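Local coordinates for De novo designed switch protein caging a hemagglutinin binder (sCageHA267_1S) (PDB 7CBC), which is designed as a biosensor switch, a helical-bundle cage that probably holds a hemagglutinin-binding domain in check until the cage is opened, at residues Q34-E46 / P245-S259. Residues are numbered along the deposited sequence; the frame is centred on the assembly and turned at random.
Sequences QELNLELVYLAVE and PDEARKAIARSKRES
I252 is pressed as a knob into a hole formed by L38, V41, Y42 and V45 where helix 245-268, the last long helix of this designed six-helix bundle, packs antiparallel against helix 3-46. The axes of segments 34-46 and 245-259 come within 10.0 Å of each other. I252 CD1 does most of the touching, 3.5 Å from Y42 CA, while its other branch, CG2, meets the edge of the Y42 ring in plane. With CG anti to the backbone N (chi1 -170°), Y42 swings its ring across to the second helix, where CE1 lies 3.5 Å from R249 CB and OH rests beside R249 CG and CD. The R249 chain crosses the tyrosine at about a right angle, its guanidinium turned 76° from the ring, with Y42 OH near the guanidinium plane at the edge. Replacing Y42 with an alanine would probably leave the aliphatic part of R249 without its cover and open a gap on one side of I252. Past the ring, R249 NH1 approaches E46 CG, but E46 OE2 stays 4.5 Å from NH1, too far for a salt bridge; the R249 charge is paired instead within its own helix with D246, whose OD2 lies well out of the guanidinium plane. V45 closes this end, its CG1 3.6 Å from P245 CB. In the other direction, L38 leans CD1 onto the backbone of K256, 3.5 Å from CA; L235 of helix 195-239 touches both L38 and I252. The K256 chain crosses that of E35 at a slant, bringing NZ near E35 CG; the E35 carboxylate pairs with R32. Q34, bent at chi2 (71°), turns its amide to S259: NE2 donates to OG at 2.8 Å, nearly in the amide plane, and also bonds N232. S259 OG passes its own hydrogen to S255 O at 3.1 Å, reaching that oxygen from the face opposite S259 N.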
ATOM      1  N   GLN A  34      -7.327 -12.951  -3.971  1.00 34.41           N
ATOM      2  CA  GLN A  34      -8.633 -12.858  -4.616  1.00 34.31           C
ATOM      3  C   GLN A  34      -8.804 -13.946  -5.662  1.00 33.94           C
ATOM      4  O   GLN A  34      -9.875 -14.561  -5.771  1.00 36.10           O
ATOM      5  CB  GLN A  34      -8.795 -11.483  -5.265  1.00 35.02           C
ATOM      6  CG  GLN A  34     -10.114 -11.291  -5.979  1.00 33.16           C
ATOM      7  CD  GLN A  34     -11.274 -11.189  -5.018  1.00 35.03           C
ATOM      8  OE1 GLN A  34     -11.120 -11.383  -3.808  1.00 38.55           O
ATOM      9  NE2 GLN A  34     -12.443 -10.856  -5.543  1.00 34.76           N
ATOM     10  N   GLU A  35      -7.759 -14.181  -6.452  1.00 33.51           N
ATOM     11  CA  GLU A  35      -7.791 -15.224  -7.467  1.00 37.70           C
ATOM     12  C   GLU A  35      -8.112 -16.580  -6.849  1.00 36.57           C
ATOM     13  O   GLU A  35      -8.900 -17.357  -7.406  1.00 37.04           O
ATOM     14  CB  GLU A  35      -6.448 -15.243  -8.198  1.00 38.03           C
ATOM     15  CG  GLU A  35      -6.451 -16.043  -9.468  1.00 45.46           C
ATOM     16  CD  GLU A  35      -5.179 -15.887 -10.266  1.00 48.39           C
ATOM     17  OE1 GLU A  35      -4.335 -15.004  -9.929  1.00 43.04           O
ATOM     18  OE2 GLU A  35      -5.038 -16.656 -11.244  1.00 46.43           O
ATOM     19  N   LEU A  36      -7.536 -16.861  -5.673  1.00 33.61           N
ATOM     20  CA  LEU A  36      -7.853 -18.090  -4.947  1.00 36.86           C
ATOM     21  C   LEU A  36      -9.289 -18.093  -4.444  1.00 39.39           C
ATOM     22  O   LEU A  36      -9.983 -19.113  -4.531  1.00 32.06           O
ATOM     23  CB  LEU A  36      -6.900 -18.278  -3.770  1.00 34.63           C
ATOM     24  CG  LEU A  36      -5.426 -18.471  -4.074  1.00 38.11           C
ATOM     25  CD1 LEU A  36      -4.720 -18.885  -2.791  1.00 35.70           C
ATOM     26  CD2 LEU A  36      -5.254 -19.528  -5.169  1.00 44.99           C
ATOM     27  N   ASN A  37      -9.741 -16.979  -3.865  1.00 33.57           N
ATOM     28  CA  ASN A  37     -11.100 -16.962  -3.337  1.00 33.72           C
ATOM     29  C   ASN A  37     -12.124 -17.222  -4.437  1.00 39.17           C
ATOM     30  O   ASN A  37     -13.071 -17.998  -4.243  1.00 35.87           O
ATOM     31  CB  ASN A  37     -11.389 -15.643  -2.628  1.00 29.33           C
ATOM     32  CG  ASN A  37     -12.697 -15.678  -1.861  1.00 48.09           C
ATOM     33  OD1 ASN A  37     -12.766 -16.190  -0.740  1.00 48.87           O
ATOM     34  ND2 ASN A  37     -13.753 -15.145  -2.468  1.00 49.70           N
ATOM     35  N   LEU A  38     -11.948 -16.600  -5.605  1.00 34.43           N
ATOM     36  CA  LEU A  38     -12.898 -16.835  -6.685  1.00 37.22           C
ATOM     37  C   LEU A  38     -12.883 -18.295  -7.105  1.00 39.77           C
ATOM     38  O   LEU A  38     -13.943 -18.908  -7.290  1.00 39.13           O
ATOM     39  CB  LEU A  38     -12.595 -15.925  -7.870  1.00 34.25           C
ATOM     40  CG  LEU A  38     -12.851 -14.444  -7.570  1.00 42.56           C
ATOM     41  CD1 LEU A  38     -12.770 -13.633  -8.846  1.00 41.99           C
ATOM     42  CD2 LEU A  38     -14.204 -14.246  -6.879  1.00 38.37           C
ATOM     43  N   GLU A  39     -11.689 -18.873  -7.238  1.00 39.59           N
ATOM     44  CA  GLU A  39     -11.567 -20.283  -7.582  1.00 41.48           C
ATOM     45  C   GLU A  39     -12.235 -21.171  -6.541  1.00 44.81           C
ATOM     46  O   GLU A  39     -12.885 -22.163  -6.887  1.00 42.85           O
ATOM     47  CB  GLU A  39     -10.097 -20.656  -7.729  1.00 42.53           C
ATOM     48  CG  GLU A  39      -9.438 -20.060  -8.950  1.00 48.72           C
ATOM     49  CD  GLU A  39      -9.350 -21.059 -10.077  1.00 56.84           C
ATOM     50  OE1 GLU A  39      -9.271 -22.274  -9.781  1.00 61.18           O
ATOM     51  OE2 GLU A  39      -9.367 -20.635 -11.254  1.00 63.55           O
ATOM     52  N   LEU A  40     -12.075 -20.838  -5.260  1.00 38.25           N
ATOM     53  CA  LEU A  40     -12.682 -21.652  -4.214  1.00 39.42           C
ATOM     54  C   LEU A  40     -14.204 -21.581  -4.269  1.00 44.93           C
ATOM     55  O   LEU A  40     -14.893 -22.601  -4.111  1.00 45.10           O
ATOM     56  CB  LEU A  40     -12.165 -21.203  -2.852  1.00 38.41           C
ATOM     57  CG  LEU A  40     -12.825 -21.923  -1.682  1.00 41.75           C
ATOM     58  CD1 LEU A  40     -12.672 -23.444  -1.827  1.00 37.39           C
ATOM     59  CD2 LEU A  40     -12.280 -21.421  -0.345  1.00 34.19           C
ATOM     60  N   VAL A  41     -14.751 -20.382  -4.483  1.00 41.82           N
ATOM     61  CA  VAL A  41     -16.197 -20.262  -4.638  1.00 42.49           C
ATOM     62  C   VAL A  41     -16.673 -21.114  -5.804  1.00 46.80           C
ATOM     63  O   VAL A  41     -17.692 -21.811  -5.710  1.00 50.28           O
ATOM     64  CB  VAL A  41     -16.596 -18.791  -4.824  1.00 42.14           C
ATOM     65  CG1 VAL A  41     -18.058 -18.700  -5.200  1.00 45.21           C
ATOM     66  CG2 VAL A  41     -16.329 -18.027  -3.559  1.00 39.26           C
ATOM     67  N   TYR A  42     -15.931 -21.086  -6.916  1.00 45.93           N
ATOM     68  CA  TYR A  42     -16.356 -21.799  -8.112  1.00 50.75           C
ATOM     69  C   TYR A  42     -16.413 -23.302  -7.864  1.00 52.92           C
ATOM     70  O   TYR A  42     -17.316 -23.988  -8.360  1.00 51.42           O
ATOM     71  CB  TYR A  42     -15.423 -21.470  -9.279  1.00 46.82           C
ATOM     72  CG  TYR A  42     -15.916 -21.978 -10.621  1.00 55.08           C
ATOM     73  CD1 TYR A  42     -16.534 -21.124 -11.530  1.00 60.29           C
ATOM     74  CD2 TYR A  42     -15.766 -23.311 -10.979  1.00 54.61           C
ATOM     75  CE1 TYR A  42     -16.993 -21.589 -12.760  1.00 59.55           C
ATOM     76  CE2 TYR A  42     -16.229 -23.779 -12.191  1.00 61.05           C
ATOM     77  CZ  TYR A  42     -16.828 -22.921 -13.087  1.00 65.02           C
ATOM     78  OH  TYR A  42     -17.275 -23.408 -14.301  1.00 67.31           O
ATOM     79  N   LEU A  43     -15.465 -23.830  -7.090  1.00 53.02           N
ATOM     80  CA  LEU A  43     -15.459 -25.258  -6.815  1.00 50.97           C
ATOM     81  C   LEU A  43     -16.516 -25.646  -5.795  1.00 53.67           C
ATOM     82  O   LEU A  43     -17.045 -26.762  -5.854  1.00 57.21           O
ATOM     83  CB  LEU A  43     -14.075 -25.694  -6.339  1.00 53.25           C
ATOM     84  CG  LEU A  43     -13.423 -26.712  -7.283  1.00 62.33           C
ATOM     85  CD1 LEU A  43     -12.157 -27.269  -6.664  1.00 61.24           C
ATOM     86  CD2 LEU A  43     -14.397 -27.844  -7.661  1.00 61.85           C
ATOM     87  N   ALA A  44     -16.838 -24.748  -4.864  1.00 50.45           N
ATOM     88  CA  ALA A  44     -17.895 -25.009  -3.895  1.00 51.38           C
ATOM     89  C   ALA A  44     -19.266 -25.127  -4.546  1.00 52.25           C
ATOM     90  O   ALA A  44     -20.171 -25.707  -3.945  1.00 50.47           O
ATOM     91  CB  ALA A  44     -17.921 -23.906  -2.838  1.00 45.99           C
ATOM     92  N   VAL A  45     -19.440 -24.563  -5.745  1.00 54.16           N
ATOM     93  CA  VAL A  45     -20.677 -24.751  -6.497  1.00 54.34           C
ATOM     94  C   VAL A  45     -20.789 -26.193  -6.981  1.00 57.79           C
ATOM     95  O   VAL A  45     -21.876 -26.785  -6.975  1.00 60.10           O
ATOM     96  CB  VAL A  45     -20.735 -23.746  -7.665  1.00 52.26           C
ATOM     97  CG1 VAL A  45     -21.860 -24.079  -8.615  1.00 58.88           C
ATOM     98  CG2 VAL A  45     -20.883 -22.324  -7.143  1.00 55.01           C
ATOM     99  N   GLU A  46     -19.659 -26.791  -7.368  1.00 60.98           N
ATOM    100  CA  GLU A  46     -19.638 -28.142  -7.923  1.00 66.44           C
ATOM    101  C   GLU A  46     -19.629 -29.219  -6.836  1.00 65.14           C
ATOM    102  O   GLU A  46     -20.552 -30.038  -6.743  1.00 68.05           O
ATOM    103  CB  GLU A  46     -18.410 -28.296  -8.821  1.00 66.68           C
ATOM    104  CG  GLU A  46     -18.699 -28.169 -10.297  1.00 71.00           C
ATOM    105  CD  GLU A  46     -17.672 -28.904 -11.123  1.00 75.10           C
ATOM    106  OE1 GLU A  46     -17.971 -30.040 -11.566  1.00 68.19           O
ATOM    107  OE2 GLU A  46     -16.560 -28.356 -11.304  1.00 73.09           O
ATOM    108  N   PRO A 245     -26.679 -23.978 -11.483  1.00 71.51           N
ATOM    109  CA  PRO A 245     -25.290 -23.573 -11.266  1.00 66.13           C
ATOM    110  C   PRO A 245     -24.647 -22.988 -12.504  1.00 69.37           C
ATOM    111  O   PRO A 245     -23.683 -22.227 -12.368  1.00 69.82           O
ATOM    112  CB  PRO A 245     -24.598 -24.879 -10.846  1.00 66.23           C
ATOM    113  CG  PRO A 245     -25.730 -25.820 -10.532  1.00 69.61           C
ATOM    114  CD  PRO A 245     -26.742 -25.443 -11.584  1.00 70.44           C
ATOM    115  N   ASP A 246     -25.130 -23.314 -13.709  1.00 69.84           N
ATOM    116  CA  ASP A 246     -24.532 -22.720 -14.903  1.00 68.78           C
ATOM    117  C   ASP A 246     -24.637 -21.204 -14.865  1.00 71.47           C
ATOM    118  O   ASP A 246     -23.777 -20.503 -15.414  1.00 66.62           O
ATOM    119  CB  ASP A 246     -25.185 -23.264 -16.181  1.00 70.59           C
ATOM    120  CG  ASP A 246     -24.869 -24.730 -16.424  1.00 78.19           C
ATOM    121  OD1 ASP A 246     -25.776 -25.474 -16.858  1.00 80.88           O
ATOM    122  OD2 ASP A 246     -23.708 -25.138 -16.188  1.00 77.86           O
ATOM    123  N   GLU A 247     -25.678 -20.689 -14.213  1.00 71.30           N
ATOM    124  CA  GLU A 247     -25.790 -19.260 -13.978  1.00 69.35           C
ATOM    125  C   GLU A 247     -24.924 -18.821 -12.804  1.00 65.89           C
ATOM    126  O   GLU A 247     -24.401 -17.701 -12.812  1.00 65.85           O
ATOM    127  CB  GLU A 247     -27.257 -18.890 -13.742  1.00 70.74           C
ATOM    128  CG  GLU A 247     -27.604 -17.450 -14.071  1.00 73.84           C
ATOM    129  CD  GLU A 247     -27.604 -17.169 -15.567  1.00 79.33           C
ATOM    130  OE1 GLU A 247     -27.118 -16.091 -15.974  1.00 81.01           O
ATOM    131  OE2 GLU A 247     -28.094 -18.021 -16.338  1.00 79.85           O
ATOM    132  N   ALA A 248     -24.749 -19.683 -11.797  1.00 65.51           N
ATOM    133  CA  ALA A 248     -23.814 -19.370 -10.722  1.00 60.90           C
ATOM    134  C   ALA A 248     -22.391 -19.247 -11.253  1.00 62.18           C
ATOM    135  O   ALA A 248     -21.632 -18.376 -10.816  1.00 59.98           O
ATOM    136  CB  ALA A 248     -23.884 -20.431  -9.625  1.00 56.18           C
ATOM    137  N   ARG A 249     -22.014 -20.102 -12.211  1.00 64.64           N
ATOM    138  CA  ARG A 249     -20.660 -20.050 -12.756  1.00 59.69           C
ATOM    139  C   ARG A 249     -20.407 -18.756 -13.522  1.00 59.67           C
ATOM    140  O   ARG A 249     -19.270 -18.278 -13.560  1.00 53.23           O
ATOM    141  CB  ARG A 249     -20.404 -21.256 -13.659  1.00 60.84           C
ATOM    142  CG  ARG A 249     -20.615 -22.603 -12.985  1.00 66.71           C
ATOM    143  CD  ARG A 249     -21.010 -23.670 -14.013  1.00 69.28           C
ATOM    144  NE  ARG A 249     -21.857 -24.717 -13.447  1.00 68.03           N
ATOM    145  CZ  ARG A 249     -21.398 -25.842 -12.911  1.00 70.14           C
ATOM    146  NH1 ARG A 249     -20.090 -26.063 -12.860  1.00 71.18           N
ATOM    147  NH2 ARG A 249     -22.245 -26.745 -12.425  1.00 65.33           N
ATOM    148  N   LYS A 250     -21.441 -18.172 -14.130  1.00 60.20           N
ATOM    149  CA  LYS A 250     -21.256 -16.929 -14.865  1.00 58.50           C
ATOM    150  C   LYS A 250     -21.329 -15.687 -13.979  1.00 53.96           C
ATOM    151  O   LYS A 250     -20.770 -14.649 -14.351  1.00 53.80           O
ATOM    152  CB  LYS A 250     -22.277 -16.825 -16.003  1.00 58.09           C
ATOM    153  CG  LYS A 250     -21.627 -16.762 -17.383  1.00 54.51           C
ATOM    154  CD  LYS A 250     -22.634 -16.469 -18.485  1.00 58.85           C
ATOM    155  CE  LYS A 250     -21.931 -16.199 -19.812  1.00 58.22           C
ATOM    156  NZ  LYS A 250     -21.019 -17.314 -20.217  1.00 65.38           N
ATOM    157  N   ALA A 251     -22.004 -15.761 -12.827  1.00 53.30           N
ATOM    158  CA  ALA A 251     -21.862 -14.700 -11.833  1.00 52.55           C
ATOM    159  C   ALA A 251     -20.444 -14.653 -11.281  1.00 53.50           C
ATOM    160  O   ALA A 251     -19.966 -13.589 -10.869  1.00 51.66           O
ATOM    161  CB  ALA A 251     -22.866 -14.894 -10.695  1.00 50.89           C
ATOM    162  N   ILE A 252     -19.763 -15.799 -11.262  1.00 51.46           N
ATOM    163  CA  ILE A 252     -18.354 -15.833 -10.898  1.00 45.44           C
ATOM    164  C   ILE A 252     -17.505 -15.238 -12.012  1.00 51.52           C
ATOM    165  O   ILE A 252     -16.597 -14.435 -11.763  1.00 49.32           O
ATOM    166  CB  ILE A 252     -17.926 -17.273 -10.575  1.00 52.03           C
ATOM    167  CG1 ILE A 252     -18.624 -17.764  -9.307  1.00 49.16           C
ATOM    168  CG2 ILE A 252     -16.419 -17.370 -10.468  1.00 48.94           C
ATOM    169  CD1 ILE A 252     -18.586 -19.259  -9.144  1.00 52.84           C
ATOM    170  N   ALA A 253     -17.784 -15.625 -13.261  1.00 49.06           N
ATOM    171  CA  ALA A 253     -17.070 -15.029 -14.385  1.00 50.30           C
ATOM    172  C   ALA A 253     -17.199 -13.507 -14.374  1.00 48.77           C
ATOM    173  O   ALA A 253     -16.219 -12.788 -14.603  1.00 48.17           O
ATOM    174  CB  ALA A 253     -17.589 -15.610 -15.698  1.00 50.27           C
ATOM    175  N   ARG A 254     -18.403 -13.005 -14.089  1.00 46.92           N
ATOM    176  CA  ARG A 254     -18.624 -11.569 -13.965  1.00 44.32           C
ATOM    177  C   ARG A 254     -17.829 -10.990 -12.798  1.00 48.95           C
ATOM    178  O   ARG A 254     -17.273  -9.889 -12.899  1.00 47.17           O
ATOM    179  CB  ARG A 254     -20.126 -11.310 -13.800  1.00 50.84           C
ATOM    180  CG  ARG A 254     -20.561  -9.876 -13.504  1.00 50.30           C
ATOM    181  CD  ARG A 254     -22.096  -9.715 -13.676  1.00 54.75           C
ATOM    182  NE  ARG A 254     -22.889 -10.095 -12.500  1.00 48.31           N
ATOM    183  CZ  ARG A 254     -23.657 -11.181 -12.425  1.00 56.92           C
ATOM    184  NH1 ARG A 254     -23.734 -12.013 -13.457  1.00 59.71           N
ATOM    185  NH2 ARG A 254     -24.356 -11.442 -11.320  1.00 50.54           N
ATOM    186  N   SER A 255     -17.755 -11.725 -11.685  1.00 48.65           N
ATOM    187  CA  SER A 255     -16.979 -11.265 -10.541  1.00 46.97           C
ATOM    188  C   SER A 255     -15.483 -11.306 -10.816  1.00 46.53           C
ATOM    189  O   SER A 255     -14.742 -10.462 -10.298  1.00 45.18           O
ATOM    190  CB  SER A 255     -17.310 -12.096  -9.303  1.00 45.74           C
ATOM    191  OG  SER A 255     -18.454 -11.580  -8.651  1.00 48.05           O
ATOM    192  N   LYS A 256     -15.013 -12.264 -11.617  1.00 43.92           N
ATOM    193  CA  LYS A 256     -13.601 -12.251 -11.988  1.00 44.48           C
ATOM    194  C   LYS A 256     -13.270 -11.033 -12.848  1.00 49.02           C
ATOM    195  O   LYS A 256     -12.226 -10.394 -12.658  1.00 48.67           O
ATOM    196  CB  LYS A 256     -13.231 -13.553 -12.697  1.00 47.10           C
ATOM    197  CG  LYS A 256     -11.741 -13.856 -12.689  1.00 49.37           C
ATOM    198  CD  LYS A 256     -11.440 -15.293 -13.101  1.00 47.06           C
ATOM    199  CE  LYS A 256      -9.959 -15.615 -12.885  1.00 51.60           C
ATOM    200  NZ  LYS A 256      -9.656 -16.023 -11.475  1.00 47.14           N
ATOM    201  N   ARG A 257     -14.165 -10.667 -13.772  1.00 50.69           N
ATOM    202  CA  ARG A 257     -13.917  -9.504 -14.622  1.00 48.26           C
ATOM    203  C   ARG A 257     -13.834  -8.220 -13.807  1.00 45.12           C
ATOM    204  O   ARG A 257     -12.969  -7.373 -14.062  1.00 44.34           O
ATOM    205  CB  ARG A 257     -15.006  -9.373 -15.687  1.00 51.31           C
ATOM    206  CG  ARG A 257     -14.931 -10.390 -16.817  1.00 52.90           C
ATOM    207  CD  ARG A 257     -15.890 -10.012 -17.942  1.00 54.28           C
ATOM    208  NE  ARG A 257     -17.235  -9.692 -17.458  1.00 48.35           N
ATOM    209  CZ  ARG A 257     -18.227 -10.571 -17.351  1.00 52.63           C
ATOM    210  NH1 ARG A 257     -18.029 -11.844 -17.678  1.00 48.42           N
ATOM    211  NH2 ARG A 257     -19.418 -10.178 -16.907  1.00 49.60           N
ATOM    212  N   GLU A 258     -14.730  -8.049 -12.827  1.00 42.83           N
ATOM    213  CA  GLU A 258     -14.724  -6.809 -12.052  1.00 47.29           C
ATOM    214  C   GLU A 258     -13.559  -6.779 -11.068  1.00 42.95           C
ATOM    215  O   GLU A 258     -12.978  -5.715 -10.824  1.00 41.71           O
ATOM    216  CB  GLU A 258     -16.056  -6.622 -11.326  1.00 46.12           C
ATOM    217  CG  GLU A 258     -16.245  -5.236 -10.664  1.00 42.93           C
ATOM    218  CD  GLU A 258     -16.336  -4.077 -11.663  1.00 45.28           C
ATOM    219  OE1 GLU A 258     -16.046  -2.925 -11.267  1.00 45.82           O
ATOM    220  OE2 GLU A 258     -16.699  -4.313 -12.839  1.00 45.51           O
ATOM    221  N   SER A 259     -13.201  -7.932 -10.495  1.00 43.77           N
ATOM    222  CA  SER A 259     -11.996  -8.006  -9.673  1.00 41.58           C
ATOM    223  C   SER A 259     -10.771  -7.539 -10.448  1.00 41.62           C
ATOM    224  O   SER A 259      -9.924  -6.816  -9.909  1.00 40.75           O
ATOM    225  CB  SER A 259     -11.782  -9.432  -9.159  1.00 40.83           C
ATOM    226  OG  SER A 259     -12.692  -9.738  -8.123  1.00 38.90           O
TER